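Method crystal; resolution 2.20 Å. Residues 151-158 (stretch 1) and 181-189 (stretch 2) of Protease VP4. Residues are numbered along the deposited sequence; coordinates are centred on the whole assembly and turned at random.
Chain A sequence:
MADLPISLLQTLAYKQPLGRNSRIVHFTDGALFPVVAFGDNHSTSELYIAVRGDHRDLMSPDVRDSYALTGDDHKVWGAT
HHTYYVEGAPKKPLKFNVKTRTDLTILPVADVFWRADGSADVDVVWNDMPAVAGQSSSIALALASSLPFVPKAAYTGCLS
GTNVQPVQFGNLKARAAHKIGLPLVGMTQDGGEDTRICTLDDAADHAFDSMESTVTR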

# COMPACT_ATOMS: atom_id res chain seq x y z
N PRO A 151 -4.91 7.94 -6.49
CA PRO A 151 -4.51 9.14 -5.66
C PRO A 151 -3.00 9.30 -5.79
O PRO A 151 -2.31 8.31 -5.97
CB PRO A 151 -4.97 8.78 -4.25
CG PRO A 151 -5.99 7.65 -4.39
CD PRO A 151 -5.55 6.87 -5.64
N LYS A 152 -2.50 10.53 -5.93
CA LYS A 152 -1.01 10.67 -5.91
C LYS A 152 -0.44 10.72 -4.51
O LYS A 152 -0.12 11.75 -4.00
CB LYS A 152 -0.55 11.86 -6.70
CG LYS A 152 -1.14 11.96 -8.08
CD LYS A 152 -0.76 13.31 -8.80
CE LYS A 152 -1.73 13.71 -9.96
NZ LYS A 152 -1.02 14.76 -10.86
N ALA A 153 -0.31 9.59 -3.83
CA ALA A 153 0.20 9.59 -2.52
C ALA A 153 0.34 8.17 -2.18
O ALA A 153 -0.43 7.40 -2.65
CB ALA A 153 -0.93 10.23 -1.55
N ALA A 154 1.16 7.79 -1.21
CA ALA A 154 1.03 6.39 -0.72
C ALA A 154 0.35 6.41 0.62
O ALA A 154 0.58 7.28 1.45
CB ALA A 154 2.45 5.75 -0.63
N TYR A 155 -0.40 5.39 0.95
CA TYR A 155 -1.14 5.34 2.24
C TYR A 155 -0.74 4.20 3.18
O TYR A 155 -0.52 3.02 2.77
CB TYR A 155 -2.66 5.30 2.02
CG TYR A 155 -3.15 6.53 1.26
CD1 TYR A 155 -3.50 7.68 1.94
CD2 TYR A 155 -3.38 6.49 -0.17
CE1 TYR A 155 -3.98 8.88 1.26
CE2 TYR A 155 -3.79 7.71 -0.88
CZ TYR A 155 -4.08 8.85 -0.14
OH TYR A 155 -4.41 10.08 -0.78
N THR A 156 -0.76 4.51 4.49
CA THR A 156 -0.46 3.48 5.52
C THR A 156 -1.29 3.68 6.77
O THR A 156 -1.46 4.80 7.28
CB THR A 156 1.07 3.33 5.78
OG1 THR A 156 1.34 2.02 6.26
CG2 THR A 156 1.71 4.46 6.70
N GLY A 157 -1.91 2.59 7.25
CA GLY A 157 -2.69 2.72 8.39
C GLY A 157 -3.61 1.53 8.49
O GLY A 157 -4.18 1.12 7.49
N CYS A 158 -3.63 0.90 9.67
CA CYS A 158 -4.69 -0.07 9.96
C CYS A 158 -6.01 0.63 10.18
O CYS A 158 -6.06 1.86 10.41
CB CYS A 158 -4.37 -0.99 11.13
SG CYS A 158 -2.85 -1.85 10.92
N GLY A 181 8.74 10.40 -5.44
CA GLY A 181 8.10 11.78 -5.40
C GLY A 181 6.68 11.92 -4.78
O GLY A 181 6.07 12.94 -4.91
N LEU A 182 6.26 10.95 -4.00
CA LEU A 182 4.94 10.87 -3.36
C LEU A 182 5.04 11.04 -1.87
O LEU A 182 6.03 10.51 -1.30
CB LEU A 182 4.32 9.49 -3.57
CG LEU A 182 4.05 9.06 -4.99
CD1 LEU A 182 3.12 7.77 -5.12
CD2 LEU A 182 3.35 10.24 -5.81
N PRO A 183 4.05 11.78 -1.25
CA PRO A 183 3.90 11.69 0.15
C PRO A 183 3.41 10.38 0.72
O PRO A 183 2.61 9.65 0.11
CB PRO A 183 2.93 12.88 0.48
CG PRO A 183 2.02 12.90 -0.73
CD PRO A 183 3.09 12.75 -1.83
N LEU A 184 3.98 10.09 1.90
CA LEU A 184 3.38 9.14 2.85
C LEU A 184 2.24 9.78 3.68
O LEU A 184 2.46 10.81 4.31
CB LEU A 184 4.40 8.47 3.70
CG LEU A 184 3.83 7.26 4.47
CD1 LEU A 184 3.36 6.19 3.61
CD2 LEU A 184 4.87 6.66 5.51
N VAL A 185 1.02 9.21 3.56
CA VAL A 185 -0.13 9.76 4.16
C VAL A 185 -0.75 8.70 5.06
O VAL A 185 -0.85 7.49 4.72
CB VAL A 185 -1.16 10.24 3.09
CG1 VAL A 185 -2.39 10.84 3.75
CG2 VAL A 185 -0.53 11.29 2.19
N GLY A 186 -1.10 9.11 6.23
CA GLY A 186 -1.75 8.15 7.13
C GLY A 186 -1.34 8.30 8.58
O GLY A 186 -1.43 9.42 9.09
N MSE A 187 -1.06 7.18 9.29
CA MSE A 187 -0.70 7.35 10.69
C MSE A 187 0.35 6.30 11.04
O MSE A 187 0.13 5.09 10.76
CB MSE A 187 -1.88 7.13 11.66
CG MSE A 187 -2.95 8.10 11.75
SE MSE A 187 -4.09 7.56 13.24
CE MSE A 187 -3.05 8.55 14.61
N THR A 188 1.47 6.76 11.62
CA THR A 188 2.55 5.91 12.04
C THR A 188 2.95 6.20 13.49
O THR A 188 2.68 7.31 13.96
CB THR A 188 3.67 5.97 11.16
OG1 THR A 188 4.24 7.27 11.22
CG2 THR A 188 3.25 5.66 9.78
N GLN A 189 3.44 5.17 14.20
CA GLN A 189 4.01 5.39 15.54
C GLN A 189 5.20 6.37 15.58
O GLN A 189 5.30 7.09 16.53
CB GLN A 189 4.29 4.06 16.28
CG GLN A 189 2.98 3.20 16.32
CD GLN A 189 3.20 1.77 16.76
OE1 GLN A 189 4.04 1.50 17.57
NE2 GLN A 189 2.36 0.87 16.29

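Ala 154–Thr 156 and Leu 184–Gly 186 run side by side as parallel strands, their axes 39° apart and 4.7 Å at closest approach. Four hydrogen bonds fix the register: Ala 154 N to Pro 183 O (2.7 Å), Val 185 N to Ala 154 O (2.9 Å), Thr 156 N to Val 185 O (3.0 Å) and Met 187 N to Thr 156 O (3.1 Å). All have N-H...O angles of 156–163°, so each amide aims nearly straight at its acceptor.

Val 185 O also receives a CA-H...O contact from Tyr 155 CA at 3.3 Å, and Thr 156 O one from Gly 186 CA at 3.4 Å. The latter carbonyl occupies the space a side chain would need: an ideal CB on Gly 186 would lie 2.0 Å from Thr 156 O, a clash.

On the face carrying Tyr 155 and Val 185, both valine methyls find apolar partners. CG1 lies 3.5 Å from Tyr 155 CE1, approaching the ring obliquely, while CG2 sits 3.9 Å from Ala 153 CB. The small Ala 153 CB also meets Pro 183 CG at 4.1 Å.

On the face of Ala 154 and Leu 184, Leu 184 CD1 reaches across to Thr 156 CG2 (3.9 Å) and, more loosely, Ala 154 CB (4.4 Å). Thr 156 CG2 in turn packs against Thr 188 CG2 at 3.6 Å.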